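Local coordinates for protein aspartate aminotransferase (Plasmodium falciparum, PDB 3K7Y) that probably catalyses, with pyridoxal 5'-phosphate as cofactor, the reversible transfer of an amino group from L-aspartate to 2-oxoglutarate, giving oxaloacetate and L-glutamate, at residues Phe151-Tyr161 with Tyr184-Tyr195. Numbering follows the deposited sequence.
Sequences FFDYNLIDINY and YNPCSVNIEEKY. With PLP (pyridoxal-5'-phosphate), chain B.
Tyr-161 lies flat between two partners. Tyr-195 forms an offset stack on one face, with centroids 3.9 Å apart and planes at 8°. The opposite face is filled by Ile-159 CG2, centred on the ring. Tyr-161 CG stands anti to the carbonyl carbon (chi1 -63°), which sets the ring against the Tyr-195 face. Tyr-161 CB also rests over that face, a CH-pi contact. At the far end, Glu-192 N gives a weak but nearly straight hydrogen bond to Tyr-161 OH (3.4 Å, 170°).

Val-189 wedges its two methyls between Ile-159 and the Phe-152 ring. Its CG1 fits against the end of Ile-159, 3.5 Å from CD1. Its CG2 meets the edge of the Phe-152 ring at CE1, 3.9 Å away. Cys-187 SG comes obliquely onto the same ring, 4.1 Å from its centroid, as a sulfur-aromatic contact. The Phe-151 ring slides past Tyr-184 with little overlap, and Phe-151 CZ points at Ile-191 CG1. Tyr-184 OH is held by Pro-130 O and Thr-128 OG1.

The 151-161 hairpin thus meets 184-195 at Tyr-184, Cys-187, Val-189, Ile-191, Glu-192 and Tyr-195. Asn-185 ND2 donates to O3 of the cofactor (2.9 Å), and a cis peptide bond leads into Pro-186. This Asn-Pro turn follows strand 176-179 of the large mixed sheet. Such a turn, supplying an asparagine to O3, is typical of the pyridoxal phosphate site in class-I, fold-type I aminotransferases.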
ATOM      1  N   PHE A 151      20.195 -24.300  -8.351  1.00 63.58           N
ATOM      2  CA  PHE A 151      20.865 -23.051  -8.654  1.00 61.78           C
ATOM      3  C   PHE A 151      22.233 -22.935  -8.008  1.00 62.27           C
ATOM      4  O   PHE A 151      23.242 -23.303  -8.599  1.00 63.15           O
ATOM      5  CB  PHE A 151      19.979 -21.872  -8.260  1.00 60.14           C
ATOM      6  CG  PHE A 151      20.425 -20.571  -8.828  1.00 57.00           C
ATOM      7  CD1 PHE A 151      20.240 -20.296 -10.172  1.00 54.61           C
ATOM      8  CD2 PHE A 151      21.012 -19.609  -8.020  1.00 55.48           C
ATOM      9  CE1 PHE A 151      20.640 -19.089 -10.714  1.00 53.97           C
ATOM     10  CE2 PHE A 151      21.430 -18.397  -8.548  1.00 54.71           C
ATOM     11  CZ  PHE A 151      21.251 -18.135  -9.903  1.00 54.34           C
ATOM     12  N   PHE A 152      22.249 -22.404  -6.799  1.00 61.66           N
ATOM     13  CA  PHE A 152      23.466 -22.170  -6.069  1.00 61.90           C
ATOM     14  C   PHE A 152      24.105 -23.507  -5.729  1.00 63.71           C
ATOM     15  O   PHE A 152      23.401 -24.443  -5.339  1.00 63.83           O
ATOM     16  CB  PHE A 152      23.091 -21.413  -4.811  1.00 60.92           C
ATOM     17  CG  PHE A 152      24.232 -21.080  -3.950  1.00 58.53           C
ATOM     18  CD1 PHE A 152      25.064 -20.039  -4.267  1.00 56.46           C
ATOM     19  CD2 PHE A 152      24.456 -21.787  -2.796  1.00 57.64           C
ATOM     20  CE1 PHE A 152      26.132 -19.713  -3.459  1.00 56.41           C
ATOM     21  CE2 PHE A 152      25.514 -21.471  -1.981  1.00 58.19           C
ATOM     22  CZ  PHE A 152      26.359 -20.427  -2.318  1.00 57.58           C
ATOM     23  N   ASP A 153      25.424 -23.612  -5.915  1.00 65.54           N
ATOM     24  CA  ASP A 153      26.142 -24.847  -5.571  1.00 67.68           C
ATOM     25  C   ASP A 153      26.736 -24.709  -4.189  1.00 68.28           C
ATOM     26  O   ASP A 153      27.555 -23.827  -3.934  1.00 68.33           O
ATOM     27  CB  ASP A 153      27.223 -25.225  -6.585  1.00 68.93           C
ATOM     28  CG  ASP A 153      27.861 -26.572  -6.266  1.00 71.47           C
ATOM     29  OD1 ASP A 153      28.652 -26.648  -5.299  1.00 72.69           O
ATOM     30  OD2 ASP A 153      27.546 -27.558  -6.969  1.00 73.71           O
ATOM     31  N   TYR A 154      26.311 -25.592  -3.300  1.00 68.99           N
ATOM     32  CA  TYR A 154      26.540 -25.370  -1.886  1.00 69.60           C
ATOM     33  C   TYR A 154      27.961 -25.680  -1.485  1.00 71.48           C
ATOM     34  O   TYR A 154      28.465 -25.103  -0.522  1.00 72.11           O
ATOM     35  CB  TYR A 154      25.513 -26.124  -1.037  1.00 69.52           C
ATOM     36  CG  TYR A 154      24.301 -25.276  -0.667  1.00 67.45           C
ATOM     37  CD1 TYR A 154      24.255 -24.590   0.542  1.00 66.92           C
ATOM     38  CD2 TYR A 154      23.216 -25.141  -1.529  1.00 66.13           C
ATOM     39  CE1 TYR A 154      23.163 -23.807   0.890  1.00 65.33           C
ATOM     40  CE2 TYR A 154      22.106 -24.350  -1.185  1.00 64.38           C
ATOM     41  CZ  TYR A 154      22.093 -23.690   0.029  1.00 64.39           C
ATOM     42  OH  TYR A 154      21.017 -22.908   0.396  1.00 63.37           O
ATOM     43  N   ASN A 155      28.621 -26.558  -2.239  1.00 72.66           N
ATOM     44  CA  ASN A 155      30.002 -26.899  -1.933  1.00 74.28           C
ATOM     45  C   ASN A 155      31.031 -26.100  -2.711  1.00 74.55           C
ATOM     46  O   ASN A 155      32.055 -25.716  -2.155  1.00 75.99           O
ATOM     47  CB  ASN A 155      30.254 -28.399  -1.985  1.00 75.35           C
ATOM     48  CG  ASN A 155      29.990 -29.059  -0.649  1.00 76.72           C
ATOM     49  OD1 ASN A 155      28.841 -29.242  -0.243  1.00 77.37           O
ATOM     50  ND2 ASN A 155      31.056 -29.398   0.056  1.00 79.30           N
ATOM     51  N   LEU A 156      30.747 -25.832  -3.981  1.00 73.63           N
ATOM     52  CA  LEU A 156      31.603 -24.978  -4.789  1.00 73.58           C
ATOM     53  C   LEU A 156      31.484 -23.492  -4.447  1.00 73.02           C
ATOM     54  O   LEU A 156      32.451 -22.747  -4.589  1.00 73.83           O
ATOM     55  CB  LEU A 156      31.308 -25.186  -6.267  1.00 73.19           C
ATOM     56  CG  LEU A 156      32.428 -25.802  -7.099  1.00 74.58           C
ATOM     57  CD1 LEU A 156      32.581 -27.292  -6.823  1.00 75.87           C
ATOM     58  CD2 LEU A 156      32.200 -25.520  -8.589  1.00 74.08           C
ATOM     59  N   ILE A 157      30.301 -23.070  -4.003  1.00 71.96           N
ATOM     60  CA  ILE A 157      29.981 -21.653  -3.700  1.00 71.11           C
ATOM     61  C   ILE A 157      29.960 -20.746  -4.948  1.00 70.58           C
ATOM     62  O   ILE A 157      30.598 -19.695  -5.001  1.00 71.42           O
ATOM     63  CB  ILE A 157      30.836 -21.064  -2.543  1.00 71.69           C
ATOM     64  CG1 ILE A 157      30.844 -22.035  -1.368  1.00 73.35           C
ATOM     65  CG2 ILE A 157      30.277 -19.722  -2.076  1.00 70.58           C
ATOM     66  CD1 ILE A 157      31.837 -21.693  -0.273  1.00 76.19           C
ATOM     67  N   ASP A 158      29.193 -21.175  -5.941  1.00 69.71           N
ATOM     68  CA  ASP A 158      28.981 -20.436  -7.170  1.00 68.95           C
ATOM     69  C   ASP A 158      27.703 -21.042  -7.689  1.00 67.51           C
ATOM     70  O   ASP A 158      27.242 -22.049  -7.149  1.00 67.45           O
ATOM     71  CB  ASP A 158      30.129 -20.705  -8.148  1.00 70.29           C
ATOM     72  CG  ASP A 158      30.305 -19.596  -9.203  1.00 71.96           C
ATOM     73  OD1 ASP A 158      29.295 -18.990  -9.671  1.00 72.17           O
ATOM     74  OD2 ASP A 158      31.482 -19.357  -9.587  1.00 73.69           O
ATOM     75  N   ILE A 159      27.113 -20.437  -8.712  1.00 66.41           N
ATOM     76  CA  ILE A 159      25.977 -21.057  -9.395  1.00 65.55           C
ATOM     77  C   ILE A 159      26.443 -22.350 -10.055  1.00 66.66           C
ATOM     78  O   ILE A 159      27.564 -22.438 -10.541  1.00 68.14           O
ATOM     79  CB  ILE A 159      25.376 -20.123 -10.461  1.00 64.59           C
ATOM     80  CG1 ILE A 159      24.829 -18.870  -9.805  1.00 63.57           C
ATOM     81  CG2 ILE A 159      24.276 -20.811 -11.236  1.00 63.29           C
ATOM     82  CD1 ILE A 159      24.917 -17.674 -10.680  1.00 65.51           C
ATOM     83  N   ASN A 160      25.588 -23.357 -10.047  1.00 66.67           N
ATOM     84  CA  ASN A 160      25.845 -24.577 -10.758  1.00 67.80           C
ATOM     85  C   ASN A 160      25.108 -24.440 -12.080  1.00 67.84           C
ATOM     86  O   ASN A 160      23.940 -24.837 -12.195  1.00 67.63           O
ATOM     87  CB  ASN A 160      25.297 -25.738  -9.949  1.00 68.09           C
ATOM     88  CG  ASN A 160      25.633 -27.073 -10.541  1.00 70.26           C
ATOM     89  OD1 ASN A 160      25.523 -27.293 -11.757  1.00 71.72           O
ATOM     90  ND2 ASN A 160      26.035 -27.996  -9.677  1.00 72.05           N
ATOM     91  N   TYR A 161      25.781 -23.852 -13.071  1.00 68.33           N
ATOM     92  CA  TYR A 161      25.131 -23.490 -14.332  1.00 68.48           C
ATOM     93  C   TYR A 161      24.713 -24.718 -15.132  1.00 69.50           C
ATOM     94  O   TYR A 161      23.932 -24.610 -16.073  1.00 69.37           O
ATOM     95  CB  TYR A 161      26.029 -22.604 -15.187  1.00 68.93           C
ATOM     96  CG  TYR A 161      26.393 -21.256 -14.591  1.00 69.67           C
ATOM     97  CD1 TYR A 161      25.687 -20.102 -14.941  1.00 70.00           C
ATOM     98  CD2 TYR A 161      27.463 -21.131 -13.703  1.00 71.12           C
ATOM     99  CE1 TYR A 161      26.026 -18.856 -14.407  1.00 70.65           C
ATOM    100  CE2 TYR A 161      27.811 -19.894 -13.163  1.00 72.45           C
ATOM    101  CZ  TYR A 161      27.089 -18.757 -13.517  1.00 72.19           C
ATOM    102  OH  TYR A 161      27.434 -17.535 -12.966  1.00 73.37           O
ATOM    103  N   TYR A 184      21.815 -11.441  -5.968  1.00 58.65           N
ATOM    104  CA  TYR A 184      20.943 -12.472  -5.432  1.00 58.13           C
ATOM    105  C   TYR A 184      20.791 -12.390  -3.921  1.00 58.47           C
ATOM    106  O   TYR A 184      21.771 -12.247  -3.189  1.00 59.62           O
ATOM    107  CB  TYR A 184      21.479 -13.842  -5.819  1.00 58.21           C
ATOM    108  CG  TYR A 184      20.452 -14.940  -5.784  1.00 58.61           C
ATOM    109  CD1 TYR A 184      19.952 -15.427  -4.574  1.00 58.36           C
ATOM    110  CD2 TYR A 184      19.979 -15.512  -6.968  1.00 59.99           C
ATOM    111  CE1 TYR A 184      19.001 -16.458  -4.545  1.00 57.85           C
ATOM    112  CE2 TYR A 184      19.022 -16.557  -6.951  1.00 58.97           C
ATOM    113  CZ  TYR A 184      18.545 -17.023  -5.737  1.00 57.98           C
ATOM    114  OH  TYR A 184      17.610 -18.040  -5.723  1.00 56.45           O
ATOM    115  N   ASN A 185      19.543 -12.464  -3.472  1.00 58.26           N
ATOM    116  CA  ASN A 185      19.200 -12.520  -2.052  1.00 58.42           C
ATOM    117  C   ASN A 185      18.584 -13.878  -1.694  1.00 58.74           C
ATOM    118  O   ASN A 185      17.471 -14.173  -2.109  1.00 57.58           O
ATOM    119  CB  ASN A 185      18.232 -11.385  -1.715  1.00 57.51           C
ATOM    120  CG  ASN A 185      17.855 -11.346  -0.247  1.00 56.66           C
ATOM    121  OD1 ASN A 185      17.996 -12.331   0.478  1.00 56.40           O
ATOM    122  ND2 ASN A 185      17.368 -10.199   0.198  1.00 55.01           N
ATOM    123  N   PRO A 186      19.295 -14.701  -0.894  1.00 60.42           N
ATOM    124  CA  PRO A 186      20.556 -14.462  -0.165  1.00 62.06           C
ATOM    125  C   PRO A 186      21.915 -14.721  -0.850  1.00 63.79           C
ATOM    126  O   PRO A 186      22.901 -14.113  -0.434  1.00 64.73           O
ATOM    127  CB  PRO A 186      20.430 -15.392   1.039  1.00 62.33           C
ATOM    128  CG  PRO A 186      19.641 -16.534   0.518  1.00 61.99           C
ATOM    129  CD  PRO A 186      18.676 -15.982  -0.503  1.00 60.49           C
ATOM    130  N   CYS A 187      21.987 -15.603  -1.852  1.00 64.81           N
ATOM    131  CA  CYS A 187      23.292 -16.023  -2.462  1.00 66.76           C
ATOM    132  C   CYS A 187      24.342 -14.951  -2.746  1.00 67.33           C
ATOM    133  O   CYS A 187      25.516 -15.189  -2.545  1.00 68.51           O
ATOM    134  CB  CYS A 187      23.070 -16.820  -3.741  1.00 66.44           C
ATOM    135  SG  CYS A 187      22.082 -18.249  -3.407  1.00 70.28           S
ATOM    136  N   SER A 188      23.922 -13.791  -3.235  1.00 67.52           N
ATOM    137  CA  SER A 188      24.839 -12.707  -3.552  1.00 68.64           C
ATOM    138  C   SER A 188      25.722 -13.076  -4.739  1.00 69.26           C
ATOM    139  O   SER A 188      26.846 -12.609  -4.847  1.00 70.41           O
ATOM    140  CB  SER A 188      25.713 -12.365  -2.340  1.00 69.77           C
ATOM    141  OG  SER A 188      24.971 -12.437  -1.141  1.00 70.21           O
ATOM    142  N   VAL A 189      25.195 -13.907  -5.628  1.00 68.83           N
ATOM    143  CA  VAL A 189      25.924 -14.403  -6.791  1.00 69.53           C
ATOM    144  C   VAL A 189      25.130 -14.011  -8.039  1.00 68.86           C
ATOM    145  O   VAL A 189      23.978 -14.406  -8.161  1.00 68.17           O
ATOM    146  CB  VAL A 189      26.048 -15.968  -6.720  1.00 69.74           C
ATOM    147  CG1 VAL A 189      26.734 -16.519  -7.932  1.00 70.92           C
ATOM    148  CG2 VAL A 189      26.796 -16.419  -5.474  1.00 69.95           C
ATOM    149  N   ASN A 190      25.720 -13.226  -8.942  1.00 69.71           N
ATOM    150  CA  ASN A 190      25.032 -12.838 -10.202  1.00 69.69           C
ATOM    151  C   ASN A 190      25.375 -13.734 -11.403  1.00 70.12           C
ATOM    152  O   ASN A 190      26.447 -14.340 -11.439  1.00 71.33           O
ATOM    153  CB  ASN A 190      25.176 -11.332 -10.552  1.00 70.23           C
ATOM    154  CG  ASN A 190      26.352 -10.638  -9.843  1.00 72.55           C
ATOM    155  OD1 ASN A 190      26.747 -11.016  -8.740  1.00 76.11           O
ATOM    156  ND2 ASN A 190      26.895  -9.600 -10.474  1.00 72.78           N
ATOM    157  N   ILE A 191      24.457 -13.826 -12.367  1.00 69.70           N
ATOM    158  CA  ILE A 191      24.633 -14.660 -13.575  1.00 70.38           C
ATOM    159  C   ILE A 191      25.644 -14.043 -14.557  1.00 71.91           C
ATOM    160  O   ILE A 191      25.399 -12.954 -15.073  1.00 72.32           O
ATOM    161  CB  ILE A 191      23.270 -14.871 -14.310  1.00 69.62           C
ATOM    162  CG1 ILE A 191      22.277 -15.608 -13.408  1.00 68.27           C
ATOM    163  CG2 ILE A 191      23.455 -15.628 -15.640  1.00 69.97           C
ATOM    164  CD1 ILE A 191      20.830 -15.477 -13.823  1.00 66.41           C
ATOM    165  N   GLU A 192      26.760 -14.730 -14.816  1.00 73.12           N
ATOM    166  CA  GLU A 192      27.798 -14.239 -15.750  1.00 75.01           C
ATOM    167  C   GLU A 192      27.297 -14.149 -17.209  1.00 75.19           C
ATOM    168  O   GLU A 192      26.540 -15.015 -17.664  1.00 75.05           O
ATOM    169  CB  GLU A 192      29.026 -15.153 -15.702  1.00 76.35           C
ATOM    170  CG  GLU A 192      29.589 -15.408 -14.309  1.00 77.98           C
ATOM    171  CD  GLU A 192      30.533 -16.611 -14.260  1.00 80.77           C
ATOM    172  OE1 GLU A 192      30.378 -17.547 -15.080  1.00 81.18           O
ATOM    173  OE2 GLU A 192      31.425 -16.621 -13.383  1.00 82.44           O
ATOM    174  N   GLU A 193      27.728 -13.132 -17.954  1.00 75.65           N
ATOM    175  CA  GLU A 193      27.266 -12.997 -19.343  1.00 75.95           C
ATOM    176  C   GLU A 193      27.590 -14.225 -20.179  1.00 75.79           C
ATOM    177  O   GLU A 193      26.887 -14.502 -21.154  1.00 75.90           O
ATOM    178  CB  GLU A 193      27.848 -11.773 -20.056  1.00 77.60           C
ATOM    179  CG  GLU A 193      28.068 -10.546 -19.203  1.00 79.43           C
ATOM    180  CD  GLU A 193      28.599  -9.368 -20.010  1.00 83.41           C
ATOM    181  OE1 GLU A 193      28.606  -9.435 -21.272  1.00 84.30           O
ATOM    182  OE2 GLU A 193      29.002  -8.369 -19.368  1.00 84.78           O
ATOM    183  N   LYS A 194      28.659 -14.940 -19.816  1.00 75.47           N
ATOM    184  CA  LYS A 194      29.049 -16.167 -20.521  1.00 75.65           C
ATOM    185  C   LYS A 194      27.815 -17.005 -20.888  1.00 74.41           C
ATOM    186  O   LYS A 194      27.788 -17.649 -21.946  1.00 75.00           O
ATOM    187  CB  LYS A 194      30.006 -17.030 -19.682  1.00 75.90           C
ATOM    188  CG  LYS A 194      31.093 -16.285 -18.948  1.00 77.34           C
ATOM    189  CD  LYS A 194      32.062 -17.256 -18.285  1.00 79.34           C
ATOM    190  CE  LYS A 194      33.275 -16.501 -17.721  1.00 81.76           C
ATOM    191  NZ  LYS A 194      34.217 -17.411 -17.019  1.00 82.36           N
ATOM    192  N   TYR A 195      26.795 -16.962 -20.018  1.00 72.31           N
ATOM    193  CA  TYR A 195      25.625 -17.846 -20.100  1.00 70.89           C
ATOM    194  C   TYR A 195      24.301 -17.242 -20.597  1.00 70.50           C
ATOM    195  O   TYR A 195      23.377 -17.994 -20.934  1.00 70.19           O
ATOM    196  CB  TYR A 195      25.382 -18.493 -18.752  1.00 69.44           C
ATOM    197  CG  TYR A 195      26.491 -19.385 -18.310  1.00 69.59           C
ATOM    198  CD1 TYR A 195      26.512 -20.727 -18.669  1.00 69.35           C
ATOM    199  CD2 TYR A 195      27.530 -18.889 -17.523  1.00 70.41           C
ATOM    200  CE1 TYR A 195      27.548 -21.560 -18.251  1.00 70.95           C
ATOM    201  CE2 TYR A 195      28.568 -19.709 -17.094  1.00 70.61           C
ATOM    202  CZ  TYR A 195      28.578 -21.041 -17.463  1.00 70.88           C
ATOM    203  OH  TYR A 195      29.609 -21.855 -17.043  1.00 70.91           O
TER
HETATM  204  N1  PLP B 406      12.964  -8.755  -3.800  1.00 59.51           N
HETATM  205  C2  PLP B 406      14.176  -8.963  -3.193  1.00 57.07           C
HETATM  206  C2A PLP B 406      15.081  -9.985  -3.768  1.00 55.74           C
HETATM  207  C3  PLP B 406      14.531  -8.218  -2.079  1.00 58.25           C
HETATM  208  O3  PLP B 406      15.751  -8.413  -1.483  1.00 58.49           O
HETATM  209  C4  PLP B 406      13.646  -7.267  -1.570  1.00 59.75           C
HETATM  210  C4A PLP B 406      14.135  -6.391  -0.457  1.00 62.37           C
HETATM  211  O4A PLP B 406      14.649  -5.298  -0.732  1.00 65.22           O
HETATM  212  C5  PLP B 406      12.401  -7.039  -2.190  1.00 60.08           C
HETATM  213  C6  PLP B 406      12.074  -7.808  -3.308  1.00 60.52           C
HETATM  214  C5A PLP B 406      11.354  -6.034  -1.703  1.00 59.02           C
HETATM  215  O4P PLP B 406      11.801  -4.712  -1.456  1.00 57.43           O
HETATM  216  P   PLP B 406      10.815  -3.620  -0.777  1.00 56.10           P
HETATM  217  O1P PLP B 406      11.175  -2.225  -1.201  1.00 55.19           O
HETATM  218  O2P PLP B 406      11.007  -3.644   0.716  1.00 56.20           O
HETATM  219  O3P PLP B 406       9.402  -3.944  -1.207  1.00 53.43           O